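Local coordinates for TodX (Pseudomonas putida, PDB 3BS0), which forms an outer-membrane beta barrel that transports toluene across the outer membrane, and belongs to a family whose members probably carry long-chain fatty acids, at residues Asn44-Gly49 against Leu84-Gln89; Lys58-His63 against Met415-His420; Asp91-Gly96 against Phe141-Thr146; Ala372-His377 against Leu400-Gln405. All blocks are in the same frame, centred on the assembly; numbering follows the deposited sequence.

Interaction 1 (Asn44-Gly49 against Leu84-Gln89)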
# COMPACT_ATOMS: atom_id res chain seq x y z
N ASN A 44 17.85 -10.29 -21.44
CA ASN A 44 16.80 -10.66 -20.51
C ASN A 44 17.18 -10.13 -19.15
O ASN A 44 18.36 -10.12 -18.80
CB ASN A 44 16.65 -12.18 -20.50
CG ASN A 44 16.39 -12.74 -21.89
OD1 ASN A 44 16.83 -13.85 -22.21
ND2 ASN A 44 15.67 -11.99 -22.72
N GLN A 45 16.20 -9.68 -18.37
CA GLN A 45 16.51 -9.11 -17.07
C GLN A 45 15.92 -9.84 -15.89
O GLN A 45 14.72 -9.92 -15.75
CB GLN A 45 16.04 -7.65 -17.02
CG GLN A 45 16.77 -6.65 -17.94
CD GLN A 45 16.32 -6.69 -19.39
OE1 GLN A 45 15.14 -6.85 -19.68
NE2 GLN A 45 17.27 -6.55 -20.31
N PHE A 46 16.77 -10.37 -15.04
CA PHE A 46 16.29 -11.04 -13.85
C PHE A 46 16.37 -10.04 -12.70
O PHE A 46 17.42 -9.41 -12.51
CB PHE A 46 17.14 -12.27 -13.52
CG PHE A 46 16.81 -12.87 -12.19
CD1 PHE A 46 15.72 -13.72 -12.05
CD2 PHE A 46 17.52 -12.50 -11.06
CE1 PHE A 46 15.34 -14.19 -10.81
CE2 PHE A 46 17.15 -12.97 -9.82
CZ PHE A 46 16.05 -13.81 -9.69
N GLU A 47 15.30 -9.87 -11.93
CA GLU A 47 15.32 -8.91 -10.82
C GLU A 47 14.89 -9.46 -9.46
O GLU A 47 13.87 -10.14 -9.34
CB GLU A 47 14.50 -7.66 -11.15
CG GLU A 47 15.35 -6.50 -11.70
CD GLU A 47 14.55 -5.20 -11.86
OE1 GLU A 47 13.94 -4.74 -10.87
OE2 GLU A 47 14.54 -4.63 -12.98
N LEU A 48 15.68 -9.12 -8.44
CA LEU A 48 15.45 -9.57 -7.07
C LEU A 48 15.57 -8.43 -6.08
O LEU A 48 16.60 -7.75 -6.02
CB LEU A 48 16.46 -10.65 -6.71
CG LEU A 48 15.84 -12.05 -6.70
CD1 LEU A 48 16.93 -13.10 -6.64
CD2 LEU A 48 14.91 -12.16 -5.48
N GLY A 49 14.51 -8.23 -5.28
CA GLY A 49 14.53 -7.15 -4.31
C GLY A 49 13.75 -7.32 -3.01
O GLY A 49 12.91 -8.20 -2.87
N LEU A 84 10.45 -10.64 -6.99
CA LEU A 84 11.06 -11.46 -8.03
C LEU A 84 10.40 -11.16 -9.37
O LEU A 84 9.19 -10.98 -9.45
CB LEU A 84 10.88 -12.93 -7.70
CG LEU A 84 12.00 -13.61 -6.94
CD1 LEU A 84 11.44 -14.81 -6.20
CD2 LEU A 84 13.09 -14.01 -7.91
N SER A 85 11.20 -11.11 -10.43
CA SER A 85 10.65 -10.85 -11.75
C SER A 85 11.68 -11.07 -12.83
O SER A 85 12.89 -10.91 -12.62
CB SER A 85 10.10 -9.42 -11.84
OG SER A 85 11.14 -8.45 -11.77
N TYR A 86 11.17 -11.45 -14.00
CA TYR A 86 12.01 -11.71 -15.15
C TYR A 86 11.38 -11.11 -16.40
O TYR A 86 10.18 -11.24 -16.64
CB TYR A 86 12.17 -13.22 -15.33
CG TYR A 86 13.13 -13.63 -16.40
CD1 TYR A 86 14.51 -13.53 -16.20
CD2 TYR A 86 12.68 -14.14 -17.61
CE1 TYR A 86 15.40 -13.94 -17.19
CE2 TYR A 86 13.56 -14.56 -18.61
CZ TYR A 86 14.92 -14.46 -18.39
OH TYR A 86 15.80 -14.90 -19.37
N VAL A 87 12.20 -10.43 -17.19
CA VAL A 87 11.75 -9.82 -18.43
C VAL A 87 12.58 -10.38 -19.58
O VAL A 87 13.81 -10.39 -19.53
CB VAL A 87 11.89 -8.30 -18.38
CG1 VAL A 87 11.69 -7.71 -19.77
CG2 VAL A 87 10.86 -7.73 -17.40
N ALA A 88 11.90 -10.84 -20.62
CA ALA A 88 12.57 -11.43 -21.79
C ALA A 88 12.38 -10.63 -23.07
O ALA A 88 11.30 -10.10 -23.33
CB ALA A 88 12.07 -12.86 -21.99
N GLN A 89 13.44 -10.56 -23.87
CA GLN A 89 13.38 -9.83 -25.14
C GLN A 89 13.29 -10.74 -26.36
O GLN A 89 14.20 -11.51 -26.64
CB GLN A 89 14.61 -8.93 -25.31
CG GLN A 89 14.74 -8.33 -26.70
CD GLN A 89 15.92 -7.38 -26.83
OE1 GLN A 89 17.08 -7.78 -26.64
NE2 GLN A 89 15.64 -6.13 -27.15

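Interaction 2 (Lys58-His63 against Met415-His420)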
# COMPACT_ATOMS: atom_id res chain seq x y z
N LYS A 58 2.39 8.13 16.73
CA LYS A 58 2.15 8.44 18.12
C LYS A 58 0.72 8.99 18.18
O LYS A 58 0.33 9.86 17.38
CB LYS A 58 3.13 9.51 18.64
CG LYS A 58 3.95 9.10 19.84
CD LYS A 58 5.23 8.41 19.38
CE LYS A 58 6.21 8.16 20.55
NZ LYS A 58 6.66 9.42 21.22
N VAL A 59 -0.06 8.44 19.10
CA VAL A 59 -1.43 8.85 19.30
C VAL A 59 -1.48 9.30 20.76
O VAL A 59 -0.92 8.64 21.64
CB VAL A 59 -2.41 7.67 19.06
CG1 VAL A 59 -3.85 8.10 19.35
CG2 VAL A 59 -2.32 7.22 17.61
N HIS A 60 -2.13 10.43 21.00
CA HIS A 60 -2.23 10.94 22.35
C HIS A 60 -3.64 11.04 22.89
O HIS A 60 -4.61 11.25 22.16
CB HIS A 60 -1.55 12.30 22.46
CG HIS A 60 -0.06 12.23 22.47
ND1 HIS A 60 0.65 11.86 23.59
CD2 HIS A 60 0.85 12.45 21.50
CE1 HIS A 60 1.94 11.86 23.30
NE2 HIS A 60 2.09 12.21 22.04
N ASP A 61 -3.69 10.95 24.21
CA ASP A 61 -4.92 11.00 24.98
C ASP A 61 -5.26 12.42 25.42
O ASP A 61 -4.49 13.36 25.21
CB ASP A 61 -4.73 10.13 26.22
CG ASP A 61 -5.88 9.22 26.46
OD1 ASP A 61 -6.66 9.02 25.50
OD2 ASP A 61 -6.02 8.70 27.59
N SER A 62 -6.43 12.56 26.03
CA SER A 62 -6.87 13.84 26.54
C SER A 62 -6.34 13.92 27.96
O SER A 62 -6.71 14.80 28.72
CB SER A 62 -8.39 13.91 26.57
OG SER A 62 -8.91 13.94 25.26
N HIS A 63 -5.47 12.98 28.32
CA HIS A 63 -4.89 12.94 29.66
C HIS A 63 -3.37 12.87 29.60
O HIS A 63 -2.71 12.73 30.63
CB HIS A 63 -5.42 11.73 30.43
CG HIS A 63 -6.91 11.64 30.49
ND1 HIS A 63 -7.62 10.62 29.88
CD2 HIS A 63 -7.83 12.41 31.11
CE1 HIS A 63 -8.90 10.77 30.12
NE2 HIS A 63 -9.06 11.85 30.86
N MET A 415 -10.95 12.06 22.39
CA MET A 415 -10.61 13.22 21.57
C MET A 415 -9.11 12.96 21.45
O MET A 415 -8.35 13.18 22.39
CB MET A 415 -10.86 14.52 22.34
CG MET A 415 -10.22 15.74 21.71
SD MET A 415 -9.98 17.05 22.94
CE MET A 415 -11.64 17.66 23.12
N LEU A 416 -8.70 12.47 20.29
CA LEU A 416 -7.31 12.10 20.06
C LEU A 416 -6.52 12.99 19.14
O LEU A 416 -7.07 13.82 18.42
CB LEU A 416 -7.26 10.69 19.47
CG LEU A 416 -7.89 9.56 20.26
CD1 LEU A 416 -7.95 8.32 19.38
CD2 LEU A 416 -7.08 9.30 21.51
N ARG A 417 -5.20 12.81 19.18
CA ARG A 417 -4.32 13.54 18.28
C ARG A 417 -3.27 12.54 17.84
O ARG A 417 -2.81 11.73 18.63
CB ARG A 417 -3.72 14.81 18.92
CG ARG A 417 -2.89 14.65 20.15
CD ARG A 417 -2.65 16.03 20.78
NE ARG A 417 -1.87 15.94 22.01
CZ ARG A 417 -0.55 15.84 22.07
NH1 ARG A 417 0.17 15.84 20.96
NH2 ARG A 417 0.05 15.70 23.24
N GLN A 418 -2.93 12.58 16.56
CA GLN A 418 -1.99 11.65 15.99
C GLN A 418 -0.89 12.33 15.21
O GLN A 418 -1.09 13.39 14.61
CB GLN A 418 -2.73 10.68 15.07
CG GLN A 418 -2.04 9.35 14.81
CD GLN A 418 -2.92 8.40 13.98
OE1 GLN A 418 -3.04 8.55 12.75
NE2 GLN A 418 -3.54 7.44 14.64
N SER A 419 0.29 11.71 15.23
CA SER A 419 1.46 12.21 14.51
C SER A 419 1.99 11.00 13.76
O SER A 419 2.24 9.95 14.36
CB SER A 419 2.50 12.77 15.49
OG SER A 419 2.69 11.89 16.59
N HIS A 420 2.17 11.14 12.46
CA HIS A 420 2.58 10.00 11.65
C HIS A 420 3.55 10.27 10.50
O HIS A 420 3.28 11.09 9.62
CB HIS A 420 1.27 9.34 11.15
CG HIS A 420 1.44 8.39 10.02
ND1 HIS A 420 2.48 7.49 9.95
CD2 HIS A 420 0.69 8.19 8.91
CE1 HIS A 420 2.36 6.77 8.85
NE2 HIS A 420 1.28 7.17 8.20

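Interaction 3 (Asp91-Gly96 against Phe141-Thr146)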
# COMPACT_ATOMS: atom_id res chain seq x y z
N ASP A 91 13.00 -10.09 -30.03
CA ASP A 91 13.03 -9.10 -31.10
C ASP A 91 12.62 -7.72 -30.58
O ASP A 91 13.32 -7.12 -29.77
CB ASP A 91 12.09 -9.48 -32.24
CG ASP A 91 12.56 -10.70 -33.00
OD1 ASP A 91 13.78 -10.79 -33.28
OD2 ASP A 91 11.71 -11.55 -33.34
N ASP A 92 11.49 -7.24 -31.07
CA ASP A 92 10.94 -5.94 -30.70
C ASP A 92 10.12 -6.05 -29.41
O ASP A 92 9.80 -5.04 -28.78
CB ASP A 92 10.02 -5.43 -31.82
CG ASP A 92 10.78 -4.80 -32.96
OD1 ASP A 92 10.20 -4.69 -34.06
OD2 ASP A 92 11.95 -4.39 -32.73
N TRP A 93 9.78 -7.27 -29.04
CA TRP A 93 8.98 -7.52 -27.85
C TRP A 93 9.75 -7.68 -26.55
O TRP A 93 10.95 -7.96 -26.52
CB TRP A 93 8.12 -8.79 -28.03
CG TRP A 93 7.05 -8.70 -29.08
CD1 TRP A 93 7.21 -8.84 -30.42
CD2 TRP A 93 5.66 -8.44 -28.85
NE1 TRP A 93 5.99 -8.69 -31.06
CE2 TRP A 93 5.03 -8.44 -30.12
CE3 TRP A 93 4.88 -8.21 -27.71
CZ2 TRP A 93 3.65 -8.22 -30.27
CZ3 TRP A 93 3.52 -7.99 -27.86
CH2 TRP A 93 2.92 -7.99 -29.14
N ARG A 94 9.02 -7.48 -25.47
CA ARG A 94 9.54 -7.66 -24.13
C ARG A 94 8.38 -8.37 -23.43
O ARG A 94 7.24 -7.90 -23.48
CB ARG A 94 9.84 -6.34 -23.44
CG ARG A 94 10.83 -5.46 -24.18
CD ARG A 94 12.29 -5.86 -24.04
NE ARG A 94 13.13 -4.97 -24.85
CZ ARG A 94 14.42 -4.73 -24.65
NH1 ARG A 94 15.08 -5.30 -23.65
NH2 ARG A 94 15.05 -3.87 -25.44
N PHE A 95 8.67 -9.53 -22.85
CA PHE A 95 7.66 -10.29 -22.13
C PHE A 95 8.16 -10.45 -20.70
O PHE A 95 9.33 -10.78 -20.47
CB PHE A 95 7.48 -11.65 -22.77
CG PHE A 95 6.87 -11.61 -24.15
CD1 PHE A 95 7.65 -11.77 -25.29
CD2 PHE A 95 5.48 -11.46 -24.30
CE1 PHE A 95 7.07 -11.79 -26.56
CE2 PHE A 95 4.89 -11.48 -25.55
CZ PHE A 95 5.67 -11.64 -26.69
N GLY A 96 7.29 -10.20 -19.73
CA GLY A 96 7.71 -10.33 -18.36
C GLY A 96 6.67 -10.76 -17.35
O GLY A 96 5.48 -10.48 -17.49
N PHE A 141 3.62 -7.54 -21.38
CA PHE A 141 4.44 -7.48 -22.57
C PHE A 141 4.70 -6.03 -22.95
O PHE A 141 4.16 -5.10 -22.35
CB PHE A 141 3.74 -8.17 -23.73
CG PHE A 141 2.56 -7.40 -24.27
CD1 PHE A 141 2.75 -6.33 -25.13
CD2 PHE A 141 1.28 -7.72 -23.88
CE1 PHE A 141 1.67 -5.59 -25.60
CE2 PHE A 141 0.19 -6.99 -24.34
CZ PHE A 141 0.39 -5.92 -25.20
N SER A 142 5.51 -5.85 -23.98
CA SER A 142 5.84 -4.52 -24.46
C SER A 142 6.31 -4.65 -25.91
O SER A 142 7.10 -5.53 -26.23
CB SER A 142 6.94 -3.89 -23.61
OG SER A 142 7.06 -2.51 -23.89
N TYR A 143 5.82 -3.76 -26.76
CA TYR A 143 6.18 -3.77 -28.18
C TYR A 143 6.73 -2.42 -28.60
O TYR A 143 6.14 -1.38 -28.31
CB TYR A 143 4.96 -4.11 -29.05
CG TYR A 143 5.32 -4.30 -30.50
CD1 TYR A 143 6.25 -5.26 -30.90
CD2 TYR A 143 4.74 -3.51 -31.50
CE1 TYR A 143 6.60 -5.43 -32.24
CE2 TYR A 143 5.09 -3.66 -32.85
CZ TYR A 143 6.02 -4.63 -33.21
OH TYR A 143 6.40 -4.78 -34.53
N GLN A 144 7.87 -2.44 -29.27
CA GLN A 144 8.48 -1.22 -29.78
C GLN A 144 7.90 -1.15 -31.19
O GLN A 144 8.56 -1.50 -32.17
CB GLN A 144 10.00 -1.37 -29.83
CG GLN A 144 10.75 -0.15 -30.29
CD GLN A 144 11.14 0.78 -29.16
OE1 GLN A 144 11.90 0.41 -28.27
NE2 GLN A 144 10.61 2.00 -29.19
N ALA A 145 6.65 -0.72 -31.28
CA ALA A 145 5.92 -0.63 -32.54
C ALA A 145 6.58 0.20 -33.63
O ALA A 145 6.36 -0.06 -34.82
CB ALA A 145 4.51 -0.13 -32.30
N THR A 146 7.39 1.19 -33.25
CA THR A 146 8.02 2.00 -34.28
C THR A 146 9.06 3.05 -33.90
O THR A 146 8.89 4.22 -34.22
CB THR A 146 6.97 2.70 -35.13
OG1 THR A 146 7.62 3.40 -36.19
CG2 THR A 146 6.16 3.67 -34.29

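Interaction 4 (Ala372-His377 against Leu400-Gln405)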
# COMPACT_ATOMS: atom_id res chain seq x y z
N ALA A 372 -4.07 7.28 7.70
CA ALA A 372 -4.31 7.83 6.36
C ALA A 372 -2.95 7.92 5.67
O ALA A 372 -1.93 8.02 6.35
CB ALA A 372 -4.93 9.21 6.46
N TYR A 373 -2.92 7.90 4.33
CA TYR A 373 -1.65 7.98 3.61
C TYR A 373 -1.02 9.35 3.79
O TYR A 373 -1.70 10.33 4.05
CB TYR A 373 -1.83 7.66 2.11
CG TYR A 373 -2.71 8.62 1.32
CD1 TYR A 373 -2.33 9.95 1.12
CD2 TYR A 373 -3.93 8.20 0.79
CE1 TYR A 373 -3.15 10.84 0.42
CE2 TYR A 373 -4.76 9.08 0.09
CZ TYR A 373 -4.37 10.40 -0.09
OH TYR A 373 -5.20 11.28 -0.75
N LEU A 374 0.30 9.40 3.66
CA LEU A 374 1.02 10.64 3.83
C LEU A 374 1.00 11.56 2.60
O LEU A 374 1.00 11.11 1.45
CB LEU A 374 2.45 10.33 4.28
CG LEU A 374 2.34 9.50 5.57
CD1 LEU A 374 3.69 9.08 6.08
CD2 LEU A 374 1.63 10.34 6.60
N LYS A 375 0.96 12.85 2.87
CA LYS A 375 0.88 13.89 1.84
C LYS A 375 2.13 14.07 0.99
O LYS A 375 2.05 14.11 -0.24
CB LYS A 375 0.54 15.23 2.51
CG LYS A 375 -0.45 16.09 1.76
CD LYS A 375 -1.00 17.17 2.67
CE LYS A 375 -1.73 16.55 3.87
NZ LYS A 375 -2.07 17.54 4.93
N ARG A 376 3.29 14.17 1.64
CA ARG A 376 4.54 14.36 0.93
C ARG A 376 5.57 13.25 1.19
O ARG A 376 5.49 12.55 2.19
CB ARG A 376 5.13 15.72 1.32
CG ARG A 376 4.28 16.92 0.93
CD ARG A 376 4.86 18.21 1.51
NE ARG A 376 4.40 19.41 0.81
CZ ARG A 376 4.81 20.64 1.10
NH1 ARG A 376 5.70 20.84 2.07
NH2 ARG A 376 4.35 21.66 0.40
N HIS A 377 6.54 13.13 0.28
CA HIS A 377 7.60 12.14 0.38
C HIS A 377 8.89 12.70 -0.21
O HIS A 377 8.85 13.33 -1.25
CB HIS A 377 7.24 10.89 -0.42
CG HIS A 377 5.97 10.23 0.01
ND1 HIS A 377 5.94 9.29 1.01
CD2 HIS A 377 4.69 10.40 -0.40
CE1 HIS A 377 4.68 8.91 1.20
NE2 HIS A 377 3.91 9.57 0.36
N LEU A 400 6.80 12.40 4.61
CA LEU A 400 6.79 13.52 5.55
C LEU A 400 5.75 13.36 6.65
O LEU A 400 4.60 12.98 6.41
CB LEU A 400 6.60 14.83 4.80
CG LEU A 400 7.78 15.11 3.87
CD1 LEU A 400 7.56 16.42 3.15
CD2 LEU A 400 9.08 15.17 4.67
N ARG A 401 6.18 13.67 7.87
CA ARG A 401 5.35 13.56 9.06
C ARG A 401 4.31 14.66 9.21
O ARG A 401 4.64 15.84 9.22
CB ARG A 401 6.25 13.53 10.29
CG ARG A 401 5.54 13.80 11.61
CD ARG A 401 6.48 13.49 12.77
NE ARG A 401 6.67 12.06 12.97
CZ ARG A 401 5.96 11.31 13.82
NH1 ARG A 401 5.01 11.87 14.56
NH2 ARG A 401 6.21 10.01 13.93
N GLU A 402 3.05 14.27 9.34
CA GLU A 402 2.01 15.27 9.53
C GLU A 402 1.21 14.99 10.80
O GLU A 402 0.96 13.84 11.15
CB GLU A 402 1.09 15.31 8.31
CG GLU A 402 0.48 13.98 7.92
CD GLU A 402 -0.18 14.03 6.56
OE1 GLU A 402 0.54 14.12 5.52
OE2 GLU A 402 -1.43 13.99 6.53
N ARG A 403 0.87 16.06 11.52
CA ARG A 403 0.09 15.97 12.76
C ARG A 403 -1.38 16.06 12.37
O ARG A 403 -1.70 16.39 11.23
CB ARG A 403 0.46 17.12 13.71
CG ARG A 403 1.66 16.87 14.67
CD ARG A 403 3.02 16.84 13.97
NE ARG A 403 4.12 17.29 14.83
CZ ARG A 403 5.36 17.52 14.40
NH1 ARG A 403 5.66 17.35 13.11
NH2 ARG A 403 6.30 17.96 15.23
N VAL A 404 -2.29 15.77 13.29
CA VAL A 404 -3.71 15.81 12.97
C VAL A 404 -4.59 15.22 14.09
O VAL A 404 -4.46 14.04 14.42
CB VAL A 404 -3.97 15.06 11.63
CG1 VAL A 404 -3.55 13.60 11.77
CG2 VAL A 404 -5.42 15.17 11.22
N GLN A 405 -5.48 16.02 14.66
CA GLN A 405 -6.35 15.55 15.74
C GLN A 405 -7.84 15.48 15.37
O GLN A 405 -8.25 15.93 14.29
CB GLN A 405 -6.19 16.42 16.99
CG GLN A 405 -7.09 17.65 17.00
CD GLN A 405 -6.42 18.88 16.41
OE1 GLN A 405 -5.64 18.78 15.47
NE2 GLN A 405 -6.75 20.05 16.95

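Interaction 1 (Asn44-Gly49 against Leu84-Gln89)
Phe-46 and Tyr-86 face each other as a non-hydrogen-bonded pair of two antiparallel strands, and both CG atoms lie anti to the backbone N (chi1 171° in Phe-46, -174° in Tyr-86). The rings are not stacked: Phe-46 CB meets the edge of the tyrosine ring, in its plane, at CD1, 4.0 Å away. Beyond it, the phenyl rim atom CZ of Phe-46 lies 3.5 Å from Leu-84 CD2. That methyl is shared, because Leu-48 CD2 also comes within 3.6 Å of Leu-84 CD2; the two leucines run side by side and point the same way. At the other end, Tyr-86 OH lies 3.1 Å from Asn-44 CB, and the asparagine's amide plane is turned 59° from the phenol ring.

The alternate residues face the barrel interior. Gln-45 has a bent side chain, and its OE1 lies 3.6 Å from Val-87 CG1. Ser-85 OG lies beside Glu-47 CB, but its hydrogen bond is to Asn-27, whose backbone N also binds the Glu-47 carboxylate. Paired backbone bonds fix the register, among them Gln-45 N to Val-87 O at 2.7 Å and Glu-47 N to Ser-85 O at 2.7 Å. Apolar and aromatic side chains on the surface, with polar ones turned inward to Asn-27 in the N-terminal region, are the pattern of neighbouring strands in a FadL-family barrel with its plug.

Interaction 2 (Lys58-His63 against Met415-His420)
Lys-58 O is approached by three groups of the opposite strand. Ser-419 N donates a 2.8 Å hydrogen bond to Lys-58 O, while Gln-418 CA makes a C-H...O contact of 3.2 Å to the same oxygen. Ser-419 OG also lies 3.2 Å from Lys-58 O. Lys-58 N returns a bond to Ser-419 O, so this residue pair is held in both directions; the lysine's NZ turns elsewhere, to a salt bridge with Glu-66.

Two residues further on, His-60 N bonds to Arg-417 O at 2.8 Å, whereas the return from Arg-417 N to His-60 O is weak. Their side chains form a flat stack: guanidinium and imidazole planes differ by 12°, with centres 4.1 Å apart. Arg-417 NH2 lies above the ring, toward its rim. Arg-417 CG lies between the backbone N and the carbonyl carbon (chi1 60°), and from there the chain is extended to NE.

On the buried side Val-59 CG2 packs on the Gln-418 side chain, touching CG at 3.5 Å, and Leu-416 lies across Val-59. Past the strand end, Ser-62 OG gives a 3.0 Å hydrogen bond to Met-415 O, met on a lone pair in the carbonyl plane. Antiparallel pairing of the first long strand, 44-60, with the last, 417-433, is the closure that makes a sheet into an outer-membrane beta barrel.

Interaction 3 (Asp91-Gly96 against Phe141-Thr146)
Trp-93 is the apolar centre, with Tyr-143 over one indole face and Phe-141 at its edge. Tyr-143 CG is anti to the backbone N, and its CB makes a CH-pi contact 4.2 Å from the centroid of the Trp-93 six-membered ring, only 4° off the ring normal. Further along, Tyr-143 CD1 sits 3.4 Å above the indole plane toward the rim, near NE1. The phenol is not stacked on it, since its plane is inclined 40° to the five-membered ring. Phe-141, with CG between the backbone N and the carbonyl carbon, runs beside the tryptophan and points the same way; its CG lies in the indole plane at the edge, and the two ring planes are 56° apart. Phe-95 closes the far flank, its CD2 3.8 Å from Phe-141 CB.

Trp-93, Phe-141 and Tyr-143 form an aromatic cluster on one face of the antiparallel pair 93-108 and 129-143, where Trp-93 with Tyr-143 and Phe-95 with Phe-141 are non-hydrogen-bonded pairs. Such clusters near a barrel rim are consistent with the aromatic girdle of outer-membrane proteins.

Arg-94 and Ser-142 occupy the other face and touch through their CB atoms, at 3.8 Å. The serine hydroxyl is hydrogen-bonded to Phe-151 O and Pro-34 O, and the arginine guanidinium bonds weakly to Ala-40 O and Pro-41 O. Between the strands Arg-94 N binds Ser-142 O at 2.8 Å, while the return from Ser-142 N is weak. At the polar edge Asp-92 CB rests 3.4 Å from Tyr-143 CE1. Gln-144, centre of an inverse gamma turn, sends its N to Asp-92 O at 3.3 Å, with the donor above the carbonyl plane.

Interaction 4 (Ala372-His377 against Leu400-Gln405)
Leu-400 makes the first link to Arg-376, its N donating to Arg-376 O at 2.8 Å. The bond is not straight: the N-H...O angle is 136°, and the donor stands above the carbonyl plane. The isobutyl group of Leu-400, with CG anti to the carbonyl carbon, lies across the extended aliphatic part of Arg-376, and Leu-400 CD1 comes 3.6 Å from Arg-376 CD. The guanidinium of that arginine goes on to a cation-pi contact with Tyr-356. Leu-400 O meets Leu-374 CD2 at 4.0 Å.

Arg-401 points away from 372-377, to a salt bridge with Asp-56 of strand 44-60. Here the strands 376-385 and 390-405 form a beta hairpin, and the contact is at its open end, where the first strand begins and the second runs on, paired with 417-433.

Glu-402 then takes up the next link with its side chain. Glu-402 CG lies between the backbone N and the carbonyl carbon (chi1 55°), and the chain is extended beyond it. OE1 of Glu-402 accepts a 3.0 Å hydrogen bond from Lys-375 N, at an N-H...O angle of 160°. That donor meets OE1 on the syn side, out of the carboxylate plane. OE2 faces the lysine's far end, where Lys-375 NZ is 3.9 Å away in a long salt bridge; the two side chains cross at about a right angle. Glu-402 CG also packs on Leu-374 CD2 at 4.0 Å. From Arg-403 on, the segment has left 372-377, and the backbone of Val-404 bonds to that of Gln-418.

From the N terminus, interaction 1 is the first contact to close, joining strand 44-60 to strand 80-90. Interaction 3 follows in series, joining strand 93-108 to 129-143; the two touch through the adjoining strands 80-90 and 93-108, where Ala-88 N lies 2.6 Å from Phe-95 O. Interaction 4 closes the much later hairpin of 376-385 and 390-405. Interaction 2 spans nearly the whole chain, enclosing interactions 3 and 4 and crossing interaction 1, since 58-63 lies between 44-49 and 84-89; the two also share strand 44-60. It touches interaction 4 along strands 390-405 and 417-433. Interactions 2 and 3 lie on opposite sides of the chain's centre, their centres about 52 Å apart.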